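Local coordinates for protein endonuclease V (Homo sapiens, PDB 6OZE) that cleaves inosine-containing RNA as a metal-ion-dependent endoribonuclease of the RNase H-like superfamily, at residues Q13-K17 / H124-F128; E72-M76 / C234-I239; L185-L189 / L199-V203. The protein carries 4 engineered substitutions. One frame throughout, in Å; residues are numbered along the deposited sequence.

Contact 1: residues Q13-K17 / H124-F128; sequences QARLK and HHRGF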
ATOM      1  N   GLN A  13      14.121   4.862 -10.070  1.00 26.50           N
ATOM      2  CA  GLN A  13      12.688   4.645 -10.234  1.00 25.38           C
ATOM      3  C   GLN A  13      12.379   4.163 -11.642  1.00 28.96           C
ATOM      4  O   GLN A  13      11.607   3.218 -11.825  1.00 29.65           O
ATOM      5  CB  GLN A  13      11.922   5.934  -9.948  1.00 27.94           C
ATOM      6  CG  GLN A  13      11.850   6.271  -8.479  1.00 28.76           C
ATOM      7  CD  GLN A  13      11.092   7.561  -8.233  1.00 29.22           C
ATOM      8  OE1 GLN A  13      11.197   8.506  -9.010  1.00 33.92           O
ATOM      9  NE2 GLN A  13      10.333   7.605  -7.143  1.00 28.64           N
ATOM     10  N   ALA A  14      13.003   4.781 -12.651  1.00 27.85           N
ATOM     11  CA  ALA A  14      12.775   4.367 -14.032  1.00 30.92           C
ATOM     12  C   ALA A  14      13.258   2.942 -14.262  1.00 33.28           C
ATOM     13  O   ALA A  14      12.581   2.149 -14.928  1.00 32.69           O
ATOM     14  CB  ALA A  14      13.461   5.337 -15.000  1.00 32.61           C
ATOM     15  N   ARG A  15      14.421   2.590 -13.701  1.00 27.27           N
ATOM     16  CA  ARG A  15      14.932   1.230 -13.858  1.00 29.29           C
ATOM     17  C   ARG A  15      13.949   0.217 -13.304  1.00 31.29           C
ATOM     18  O   ARG A  15      13.661  -0.806 -13.936  1.00 29.70           O
ATOM     19  CB  ARG A  15      16.272   1.086 -13.124  1.00 28.56           C
ATOM     20  CG  ARG A  15      16.900  -0.312 -13.260  1.00 28.54           C
ATOM     21  CD  ARG A  15      18.253  -0.422 -12.531  1.00 28.53           C
ATOM     22  NE  ARG A  15      18.096  -0.606 -11.080  1.00 28.06           N
ATOM     23  CZ  ARG A  15      18.235  -1.776 -10.453  1.00 30.20           C
ATOM     24  NH1 ARG A  15      18.506  -2.878 -11.142  1.00 30.93           N
ATOM     25  NH2 ARG A  15      18.127  -1.846  -9.131  1.00 27.53           N
ATOM     26  N   LEU A  16      13.450   0.476 -12.104  1.00 25.86           N
ATOM     27  CA  LEU A  16      12.589  -0.485 -11.434  1.00 21.84           C
ATOM     28  C   LEU A  16      11.182  -0.493 -12.023  1.00 26.47           C
ATOM     29  O   LEU A  16      10.551  -1.554 -12.101  1.00 29.12           O
ATOM     30  CB  LEU A  16      12.544  -0.184  -9.936  1.00 23.74           C
ATOM     31  CG  LEU A  16      13.896  -0.328  -9.228  1.00 27.19           C
ATOM     32  CD1 LEU A  16      13.709  -0.022  -7.754  1.00 28.45           C
ATOM     33  CD2 LEU A  16      14.438  -1.727  -9.422  1.00 27.55           C
ATOM     34  N   LYS A  17      10.681   0.673 -12.453  1.00 25.53           N
ATOM     35  CA  LYS A  17       9.332   0.745 -13.022  1.00 27.20           C
ATOM     36  C   LYS A  17       9.197  -0.134 -14.256  1.00 31.83           C
ATOM     37  O   LYS A  17       8.100  -0.630 -14.554  1.00 32.06           O
ATOM     38  CB  LYS A  17       8.989   2.192 -13.376  1.00 28.47           C
ATOM     39  CG  LYS A  17       7.580   2.412 -13.936  1.00 33.36           C
ATOM     40  CD  LYS A  17       7.375   3.878 -14.284  1.00 46.37           C
ATOM     41  CE  LYS A  17       5.952   4.149 -14.750  1.00 50.81           C
ATOM     42  NZ  LYS A  17       5.753   5.593 -15.073  1.00 62.78           N
ATOM     43  N   HIS A 124       0.837   7.911  -8.729  1.00 35.82           N
ATOM     44  CA  HIS A 124       2.008   8.499  -8.096  1.00 34.81           C
ATOM     45  C   HIS A 124       2.634   9.483  -9.072  1.00 37.96           C
ATOM     46  O   HIS A 124       2.421   9.398 -10.285  1.00 41.18           O
ATOM     47  CB  HIS A 124       2.992   7.391  -7.710  1.00 32.80           C
ATOM     48  CG  HIS A 124       4.253   7.880  -7.064  1.00 37.10           C
ATOM     49  ND1 HIS A 124       5.423   8.052  -7.765  1.00 41.66           N
ATOM     50  CD2 HIS A 124       4.528   8.207  -5.779  1.00 38.56           C
ATOM     51  CE1 HIS A 124       6.368   8.474  -6.942  1.00 37.44           C
ATOM     52  NE2 HIS A 124       5.850   8.579  -5.732  1.00 40.57           N
ATOM     53  N   HIS A 125       3.430  10.409  -8.519  1.00 43.98           N
ATOM     54  CA  HIS A 125       4.063  11.461  -9.314  1.00 49.76           C
ATOM     55  C   HIS A 125       4.755  10.898 -10.549  1.00 47.09           C
ATOM     56  O   HIS A 125       4.721  11.508 -11.624  1.00 52.27           O
ATOM     57  CB  HIS A 125       5.111  12.192  -8.467  1.00 51.76           C
ATOM     58  CG  HIS A 125       4.598  12.711  -7.160  1.00 48.42           C
ATOM     59  ND1 HIS A 125       4.142  11.885  -6.156  1.00 47.38           N
ATOM     60  CD2 HIS A 125       4.501  13.973  -6.681  1.00 52.27           C
ATOM     61  CE1 HIS A 125       3.769  12.617  -5.121  1.00 48.66           C
ATOM     62  NE2 HIS A 125       3.978  13.887  -5.414  1.00 51.85           N
ATOM     63  N   ARG A 126       5.402   9.740 -10.409  1.00 48.28           N
ATOM     64  CA  ARG A 126       6.188   9.145 -11.480  1.00 49.55           C
ATOM     65  C   ARG A 126       5.666   7.771 -11.884  1.00 53.72           C
ATOM     66  O   ARG A 126       6.393   6.996 -12.514  1.00 50.00           O
ATOM     67  CB  ARG A 126       7.660   9.078 -11.065  1.00 58.38           C
ATOM     68  CG  ARG A 126       8.661   9.085 -12.213  1.00 72.26           C
ATOM     69  CD  ARG A 126      10.049   9.497 -11.733  1.00 76.68           C
ATOM     70  NE  ARG A 126      10.181  10.947 -11.639  1.00 79.15           N
ATOM     71  CZ  ARG A 126       9.954  11.661 -10.539  1.00 66.33           C
ATOM     72  NH1 ARG A 126       9.587  11.064  -9.414  1.00 49.75           N
ATOM     73  NH2 ARG A 126      10.101  12.980 -10.569  1.00 74.28           N
ATOM     74  N   GLY A 127       4.413   7.457 -11.550  1.00 39.22           N
ATOM     75  CA  GLY A 127       3.910   6.120 -11.793  1.00 44.61           C
ATOM     76  C   GLY A 127       4.629   5.038 -11.021  1.00 32.93           C
ATOM     77  O   GLY A 127       4.588   3.871 -11.421  1.00 37.29           O
ATOM     78  N   PHE A 128       5.271   5.386  -9.900  1.00 31.22           N
ATOM     79  CA  PHE A 128       6.090   4.405  -9.180  1.00 29.34           C
ATOM     80  C   PHE A 128       6.173   4.741  -7.688  1.00 31.45           C
ATOM     81  O   PHE A 128       7.212   5.146  -7.145  1.00 34.17           O
ATOM     82  CB  PHE A 128       7.482   4.276  -9.806  1.00 32.38           C
ATOM     83  CG  PHE A 128       8.186   3.009  -9.428  1.00 29.31           C
ATOM     84  CD1 PHE A 128       7.683   1.782  -9.843  1.00 30.59           C
ATOM     85  CD2 PHE A 128       9.336   3.036  -8.658  1.00 30.50           C
ATOM     86  CE1 PHE A 128       8.311   0.600  -9.488  1.00 30.45           C
ATOM     87  CE2 PHE A 128       9.963   1.855  -8.303  1.00 28.75           C
ATOM     88  CZ  PHE A 128       9.460   0.642  -8.729  1.00 28.69           C
TER
HETATM   89  O   HOH W   1       9.528   5.123  -5.836  1.00 28.89           O
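Lys17, fully extended, donates a hydrogen bond from NZ to the backbone Arg126 O at 3.0 Å, tying the end of a helix to a type I turn running from His124 to Gly127. A weak bond of 3.0 Å joins Arg126 NH1 to Gln13 OE1, the arginine being poorly ordered. The amide nitrogen, Gln13 NE2, is better held: it bonds to Gly86 O and, at 2.9 Å, to water 1, which in turn donates to Phe128 O at 2.7 Å. Gly127 suits its place twice over, since its phi is positive and a CB there would lie 2.5 Å from Lys17 NZ. Beyond the polar groups, Phe128 inserts its ring against the helix: Gln13 O and Lys17 N lie over one face, and CZ meets Leu16 CB at 3.4 Å. The lysine bond to the turn carbonyl and the packing of Phe128 on the helix together fasten helix 3-17 to the loop between strand 115-118 and helix 130-138 of this RNase H-like fold.

Contact 2: residues E72-M76 / C234-I239; sequences EESRM and CSREHI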
ATOM      1  N   GLU A  72       3.259 -10.969  13.200  1.00 25.66           N
ATOM      2  CA  GLU A  72       3.431  -9.529  13.303  1.00 23.75           C
ATOM      3  C   GLU A  72       4.850  -9.217  13.741  1.00 21.21           C
ATOM      4  O   GLU A  72       5.410  -9.903  14.602  1.00 24.45           O
ATOM      5  CB  GLU A  72       2.430  -8.900  14.282  1.00 27.57           C
ATOM      6  CG  GLU A  72       2.467  -9.469  15.681  1.00 39.25           C
ATOM      7  CD  GLU A  72       1.363  -8.909  16.560  1.00 50.94           C
ATOM      8  OE1 GLU A  72       0.235  -8.716  16.056  1.00 54.24           O
ATOM      9  OE2 GLU A  72       1.626  -8.655  17.752  1.00 58.60           O
ATOM     10  N   GLU A  73       5.436  -8.190  13.127  1.00 21.96           N
ATOM     11  CA  GLU A  73       6.753  -7.729  13.541  1.00 22.23           C
ATOM     12  C   GLU A  73       6.820  -6.224  13.352  1.00 23.06           C
ATOM     13  O   GLU A  73       6.421  -5.711  12.304  1.00 21.60           O
ATOM     14  CB  GLU A  73       7.856  -8.426  12.745  1.00 24.16           C
ATOM     15  CG  GLU A  73       9.288  -8.010  13.159  1.00 25.26           C
ATOM     16  CD  GLU A  73       9.678  -8.447  14.567  1.00 37.70           C
ATOM     17  OE1 GLU A  73       9.069  -9.394  15.108  1.00 36.31           O
ATOM     18  OE2 GLU A  73      10.622  -7.850  15.130  1.00 47.72           O
ATOM     19  N   SER A  74       7.325  -5.520  14.370  1.00 22.37           N
ATOM     20  CA  SER A  74       7.478  -4.071  14.319  1.00 21.69           C
ATOM     21  C   SER A  74       8.892  -3.737  14.756  1.00 22.51           C
ATOM     22  O   SER A  74       9.436  -4.390  15.653  1.00 26.14           O
ATOM     23  CB  SER A  74       6.531  -3.379  15.292  1.00 24.53           C
ATOM     24  OG  SER A  74       5.173  -3.592  14.911  1.00 27.93           O
ATOM     25  N   ARG A  75       9.493  -2.731  14.127  1.00 19.09           N
ATOM     26  CA  ARG A  75      10.843  -2.320  14.493  1.00 20.79           C
ATOM     27  C   ARG A  75      10.953  -0.809  14.416  1.00 20.47           C
ATOM     28  O   ARG A  75      10.527  -0.203  13.429  1.00 20.43           O
ATOM     29  CB  ARG A  75      11.876  -2.958  13.561  1.00 27.12           C
ATOM     30  CG  ARG A  75      11.961  -4.454  13.699  1.00 39.14           C
ATOM     31  CD  ARG A  75      13.395  -4.898  13.876  1.00 56.54           C
ATOM     32  NE  ARG A  75      13.859  -5.634  12.708  1.00 69.75           N
ATOM     33  CZ  ARG A  75      13.585  -6.913  12.485  1.00 73.84           C
ATOM     34  NH1 ARG A  75      12.852  -7.593  13.358  1.00 75.24           N
ATOM     35  NH2 ARG A  75      14.043  -7.512  11.395  1.00 75.38           N
ATOM     36  N   MET A  76      11.547  -0.200  15.441  1.00 22.06           N
ATOM     37  CA  MET A  76      11.900   1.209  15.354  1.00 21.83           C
ATOM     38  C   MET A  76      13.084   1.373  14.411  1.00 21.45           C
ATOM     39  O   MET A  76      14.043   0.593  14.453  1.00 24.87           O
ATOM     40  CB  MET A  76      12.305   1.772  16.718  1.00 23.35           C
ATOM     41  CG  MET A  76      11.264   1.693  17.831  1.00 24.49           C
ATOM     42  SD  MET A  76       9.717   2.559  17.422  1.00 26.05           S
ATOM     43  CE  MET A  76      10.302   4.246  17.341  1.00 30.71           C
ATOM     44  N   CYS A 234      -0.066  -2.018  15.073  1.00 19.55           N
ATOM     45  CA  CYS A 234       1.214  -2.540  15.564  1.00 20.89           C
ATOM     46  C   CYS A 234       2.265  -1.436  15.676  1.00 21.95           C
ATOM     47  O   CYS A 234       3.022  -1.380  16.660  1.00 21.89           O
ATOM     48  CB  CYS A 234       1.713  -3.641  14.630  1.00 24.02           C
ATOM     49  SG  CYS A 234       0.919  -5.226  14.903  1.00 31.72           S
ATOM     50  N   SER A 235       2.349  -0.560  14.674  1.00 21.32           N
ATOM     51  CA  SER A 235       3.359   0.496  14.728  1.00 19.33           C
ATOM     52  C   SER A 235       3.078   1.463  15.871  1.00 22.53           C
ATOM     53  O   SER A 235       4.004   1.876  16.586  1.00 23.19           O
ATOM     54  CB  SER A 235       3.420   1.272  13.418  1.00 21.28           C
ATOM     55  OG  SER A 235       3.976   0.496  12.393  1.00 22.95           O
ATOM     56  N   ARG A 236       1.816   1.856  16.041  1.00 23.20           N
ATOM     57  CA  ARG A 236       1.478   2.784  17.117  1.00 22.84           C
ATOM     58  C   ARG A 236       1.782   2.172  18.474  1.00 25.41           C
ATOM     59  O   ARG A 236       2.386   2.826  19.339  1.00 23.94           O
ATOM     60  CB  ARG A 236       0.009   3.196  17.020  1.00 28.36           C
ATOM     61  CG  ARG A 236      -0.229   4.278  15.977  1.00 45.01           C
ATOM     62  CD  ARG A 236      -1.681   4.717  15.955  1.00 62.81           C
ATOM     63  NE  ARG A 236      -2.567   3.609  15.620  1.00 69.80           N
ATOM     64  CZ  ARG A 236      -3.868   3.734  15.388  1.00 74.84           C
ATOM     65  NH1 ARG A 236      -4.444   4.927  15.451  1.00 79.64           N
ATOM     66  NH2 ARG A 236      -4.590   2.665  15.087  1.00 75.21           N
ATOM     67  N   GLU A 237       1.432   0.898  18.661  1.00 22.85           N
ATOM     68  CA  GLU A 237       1.717   0.242  19.932  1.00 22.20           C
ATOM     69  C   GLU A 237       3.216   0.132  20.172  1.00 22.09           C
ATOM     70  O   GLU A 237       3.686   0.319  21.300  1.00 24.82           O
ATOM     71  CB  GLU A 237       1.102  -1.155  19.965  1.00 26.48           C
ATOM     72  CG  GLU A 237      -0.415  -1.174  20.021  1.00 39.51           C
ATOM     73  CD  GLU A 237      -0.973  -2.585  20.005  1.00 60.11           C
ATOM     74  OE1 GLU A 237      -0.198  -3.529  19.735  1.00 65.30           O
ATOM     75  OE2 GLU A 237      -2.184  -2.748  20.263  1.00 67.76           O
ATOM     76  N   HIS A 238       3.980  -0.204  19.127  1.00 21.47           N
ATOM     77  CA  HIS A 238       5.422  -0.359  19.305  1.00 22.55           C
ATOM     78  C   HIS A 238       6.079   0.967  19.657  1.00 22.57           C
ATOM     79  O   HIS A 238       6.998   1.011  20.475  1.00 24.14           O
ATOM     80  CB  HIS A 238       6.046  -0.931  18.035  1.00 21.74           C
ATOM     81  CG  HIS A 238       7.414  -1.479  18.233  1.00 23.52           C
ATOM     82  ND1 HIS A 238       7.663  -2.606  18.989  1.00 31.10           N
ATOM     83  CD2 HIS A 238       8.618  -1.045  17.794  1.00 25.48           C
ATOM     84  CE1 HIS A 238       8.962  -2.848  18.997  1.00 35.71           C
ATOM     85  NE2 HIS A 238       9.563  -1.917  18.277  1.00 30.83           N
ATOM     86  N   ILE A 239       5.622   2.060  19.048  1.00 23.58           N
ATOM     87  CA  ILE A 239       6.159   3.375  19.403  1.00 21.89           C
ATOM     88  C   ILE A 239       5.845   3.701  20.859  1.00 23.40           C
ATOM     89  O   ILE A 239       6.709   4.168  21.616  1.00 24.29           O
ATOM     90  CB  ILE A 239       5.591   4.446  18.451  1.00 24.94           C
ATOM     91  CG1 ILE A 239       6.194   4.269  17.055  1.00 22.47           C
ATOM     92  CG2 ILE A 239       5.798   5.857  19.029  1.00 25.84           C
ATOM     93  CD1 ILE A 239       5.462   5.054  15.983  1.00 23.45           C
TER
HETATM   94  O   HOH W   2      12.401  -1.888  17.752  1.00 29.15           O
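Segment 72-76 of strand 69-78 shows how a sheet face receives a helix through every second residue. It opens with the exposed Glu72, whose OE1 is 3.7 Å from Cys234 SG. The CA-to-CB bond of Glu73 points away from the helix, and OE2 forms a salt bridge of 2.9 Å with Arg75 NH1 on that same far face. Ser74 points toward the helix: its CB lies over the face of the His238 ring, a CH-pi contact of 4.0 Å to the centroid, while its OG sits 3.5 Å from Cys234 CB and hydrogen-bonds to Ser58. After Arg75, Met76 reaches the helix by water and by direct packing. Its N donates to water 2 at 3.0 Å, and the same water lies 2.9 Å from His238 NE2, so the two segments are bridged through solvent with no direct hydrogen bond between them. Met76 SD packs 3.8 Å from His238 CD2, obliquely to the ring, and 3.9 Å from Ile239 CG1. The segment axes come within 8.3 Å and cross at -48°. In the wider fold, helix 226-242 lies on one face of the sheet, where Ser235 OG also bonds to Ser58 and Asp44, and His238 and Ile239 touch Cys56 of the adjoining strand 54-63; helix 89-106 packs on the other face, against Glu73 and Arg75 of strand 69-78.

Contact 3: residues L185-L189 / L199-V203; sequences LGMAL and LYISV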
ATOM      1  N   LEU A 185      -5.489   5.325 -13.440  1.00 35.37           N
ATOM      2  CA  LEU A 185      -4.393   5.220 -12.487  1.00 31.77           C
ATOM      3  C   LEU A 185      -4.790   4.479 -11.222  1.00 29.01           C
ATOM      4  O   LEU A 185      -3.909   4.009 -10.487  1.00 29.24           O
ATOM      5  CB  LEU A 185      -3.950   6.631 -12.103  1.00 34.48           C
ATOM      6  CG  LEU A 185      -3.531   7.502 -13.285  1.00 44.07           C
ATOM      7  CD1 LEU A 185      -3.305   8.939 -12.843  1.00 54.10           C
ATOM      8  CD2 LEU A 185      -2.282   6.936 -13.924  1.00 49.82           C
ATOM      9  N   GLY A 186      -6.081   4.381 -10.947  1.00 28.58           N
ATOM     10  CA  GLY A 186      -6.534   3.714  -9.745  1.00 26.14           C
ATOM     11  C   GLY A 186      -8.040   3.770  -9.669  1.00 25.75           C
ATOM     12  O   GLY A 186      -8.715   4.138 -10.634  1.00 27.63           O
ATOM     13  N   MET A 187      -8.560   3.381  -8.509  1.00 24.28           N
ATOM     14  CA  MET A 187      -9.992   3.388  -8.259  0.53 22.61           C
ATOM     15  C   MET A 187     -10.262   3.968  -6.882  1.00 25.13           C
ATOM     16  O   MET A 187      -9.510   3.711  -5.941  1.00 23.64           O
ATOM     17  CB  MET A 187     -10.548   1.959  -8.294  0.53 27.44           C
ATOM     18  CG  MET A 187     -10.232   1.197  -9.565  0.53 30.06           C
ATOM     19  SD  MET A 187     -11.380   1.624 -10.870  0.53 33.03           S
ATOM     20  CE  MET A 187     -12.859   1.413  -9.917  0.53 22.37           C
ATOM     21  N   ALA A 188     -11.337   4.734  -6.761  1.00 23.65           N
ATOM     22  CA  ALA A 188     -11.833   5.129  -5.455  1.00 22.07           C
ATOM     23  C   ALA A 188     -12.803   4.041  -5.026  1.00 21.26           C
ATOM     24  O   ALA A 188     -13.674   3.644  -5.810  1.00 24.51           O
ATOM     25  CB  ALA A 188     -12.549   6.481  -5.526  1.00 24.26           C
ATOM     26  N   LEU A 189     -12.656   3.559  -3.802  1.00 22.78           N
ATOM     27  CA  LEU A 189     -13.437   2.427  -3.330  1.00 21.25           C
ATOM     28  C   LEU A 189     -14.105   2.793  -2.020  1.00 22.27           C
ATOM     29  O   LEU A 189     -13.443   3.226  -1.077  1.00 24.27           O
ATOM     30  CB  LEU A 189     -12.511   1.229  -3.075  1.00 23.30           C
ATOM     31  CG  LEU A 189     -13.123   0.080  -2.266  1.00 22.71           C
ATOM     32  CD1 LEU A 189     -14.242  -0.596  -3.046  1.00 25.46           C
ATOM     33  CD2 LEU A 189     -12.030  -0.917  -1.857  1.00 24.34           C
ATOM     34  N   LEU A 199     -11.381   4.862  -0.116  1.00 23.64           N
ATOM     35  CA  LEU A 199      -9.960   4.590  -0.227  1.00 20.87           C
ATOM     36  C   LEU A 199      -9.542   4.743  -1.679  1.00 23.13           C
ATOM     37  O   LEU A 199     -10.349   4.608  -2.598  1.00 24.63           O
ATOM     38  CB  LEU A 199      -9.669   3.153   0.191  1.00 23.76           C
ATOM     39  CG  LEU A 199     -10.281   2.641   1.483  1.00 31.91           C
ATOM     40  CD1 LEU A 199      -9.976   1.153   1.613  1.00 32.95           C
ATOM     41  CD2 LEU A 199      -9.714   3.399   2.662  1.00 32.70           C
ATOM     42  N   TYR A 200      -8.268   5.033  -1.895  1.00 22.01           N
ATOM     43  CA  TYR A 200      -7.749   5.196  -3.249  1.00 23.13           C
ATOM     44  C   TYR A 200      -6.800   4.036  -3.522  1.00 24.24           C
ATOM     45  O   TYR A 200      -5.726   3.928  -2.903  1.00 24.17           O
ATOM     46  CB  TYR A 200      -7.095   6.565  -3.426  1.00 23.63           C
ATOM     47  CG  TYR A 200      -8.098   7.655  -3.194  1.00 24.34           C
ATOM     48  CD1 TYR A 200      -8.951   8.064  -4.215  1.00 28.93           C
ATOM     49  CD2 TYR A 200      -8.268   8.224  -1.941  1.00 30.18           C
ATOM     50  CE1 TYR A 200      -9.898   9.036  -4.008  1.00 31.82           C
ATOM     51  CE2 TYR A 200      -9.217   9.200  -1.726  1.00 32.31           C
ATOM     52  CZ  TYR A 200     -10.035   9.604  -2.765  1.00 33.26           C
ATOM     53  OH  TYR A 200     -10.986  10.576  -2.561  1.00 34.34           O
ATOM     54  N   ILE A 201      -7.203   3.161  -4.436  1.00 22.83           N
ATOM     55  CA  ILE A 201      -6.531   1.891  -4.678  1.00 21.30           C
ATOM     56  C   ILE A 201      -5.775   1.978  -5.994  1.00 22.37           C
ATOM     57  O   ILE A 201      -6.315   2.459  -6.993  1.00 24.21           O
ATOM     58  CB  ILE A 201      -7.561   0.747  -4.753  1.00 25.51           C
ATOM     59  CG1 ILE A 201      -8.492   0.762  -3.526  1.00 25.47           C
ATOM     60  CG2 ILE A 201      -6.842  -0.603  -4.944  1.00 23.38           C
ATOM     61  CD1 ILE A 201      -7.774   0.740  -2.207  1.00 27.84           C
ATOM     62  N   SER A 202      -4.529   1.490  -6.004  1.00 21.09           N
ATOM     63  CA  SER A 202      -3.810   1.414  -7.265  1.00 24.60           C
ATOM     64  C   SER A 202      -2.924   0.179  -7.268  1.00 23.56           C
ATOM     65  O   SER A 202      -2.615  -0.391  -6.215  1.00 24.52           O
ATOM     66  CB  SER A 202      -3.027   2.694  -7.546  1.00 26.04           C
ATOM     67  OG  SER A 202      -2.054   2.909  -6.524  1.00 28.53           O
ATOM     68  N   VAL A 203      -2.575  -0.263  -8.477  1.00 25.10           N
ATOM     69  CA  VAL A 203      -1.718  -1.435  -8.622  1.00 24.30           C
ATOM     70  C   VAL A 203      -0.325  -1.100  -8.125  1.00 24.67           C
ATOM     71  O   VAL A 203       0.252  -0.076  -8.503  1.00 26.65           O
ATOM     72  CB  VAL A 203      -1.652  -1.871 -10.090  1.00 28.48           C
ATOM     73  CG1 VAL A 203      -0.581  -2.937 -10.280  1.00 33.44           C
ATOM     74  CG2 VAL A 203      -3.018  -2.373 -10.563  1.00 31.29           C
TER
HETATM   75  O   HOH W   3      -3.670   1.172 -10.681  1.00 25.26           O
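Ala188 sets its methyl group against the Tyr200 ring, CB to CE1 being 4.0 Å, on one face of a two-stranded antiparallel ladder. These two residues form the non-hydrogen-bonded pair, flanked by two hydrogen-bonded pairs that illustrate the regular pattern closely. Met187 and Ile201 exchange bonds of 2.9 Å (Met187 N to Ile201 O) and 2.8 Å (Ile201 N to Met187 O); Leu189 and Leu199 do likewise, with N to O distances of 2.8 Å both ways. Between them, Ala188 CA approaches Leu199 O at 3.3 Å and Tyr200 CA approaches Met187 O at 3.5 Å as CA-H...O contacts. On the opposite face Leu189 CB packs diagonally on Ile201 CG1 at 4.1 Å. Gly186, almost fully extended, brings its CA to 3.0 Å from Ile201 O, where a CB would clash at 2.4 Å from that oxygen. The pattern breaks at Leu185, whose psi of -20° turns the backbone out of the extended form. Toward the open end of the segment pair, water 3 links Leu185 O (2.9 Å) and Val203 N (2.8 Å), continuing the ladder through solvent. The segment axes run at 149°, in keeping with the usual twist between neighbouring antiparallel strands. This is a beta hairpin built into the RNase H-like sheet: strand 184-189 also bonds to strand 174-178, and strand 199-205 to strand 142-146. Helix 209-218 packs on the face bearing Met187, Leu189 and Ile201, whereas on the other Tyr200 OH hydrogen-bonds to His161 of helix 159-167.

How the contacts relate
From the N terminus, helix 3-17 opens contact 1, which closes a loop of 106 residues when the chain reaches the turn before helix 130-138. Inside that loop strand 69-78 has already opened contact 2, so the two cross: contact 2 closes only at helix 226-242, near the C terminus. Contact 3, a short hairpin closure, follows contact 1 in series and is nested within the loop of contact 2. Contacts 2 and 3 share the mixed sheet but lie on opposite sides of the chain's centre, their centres about 26 Å apart. Contact 1 fastens the N-terminal helix to a loop leaving one of the sheet's central strands, 115-118; its nearest atoms are about 6 Å from contact 3.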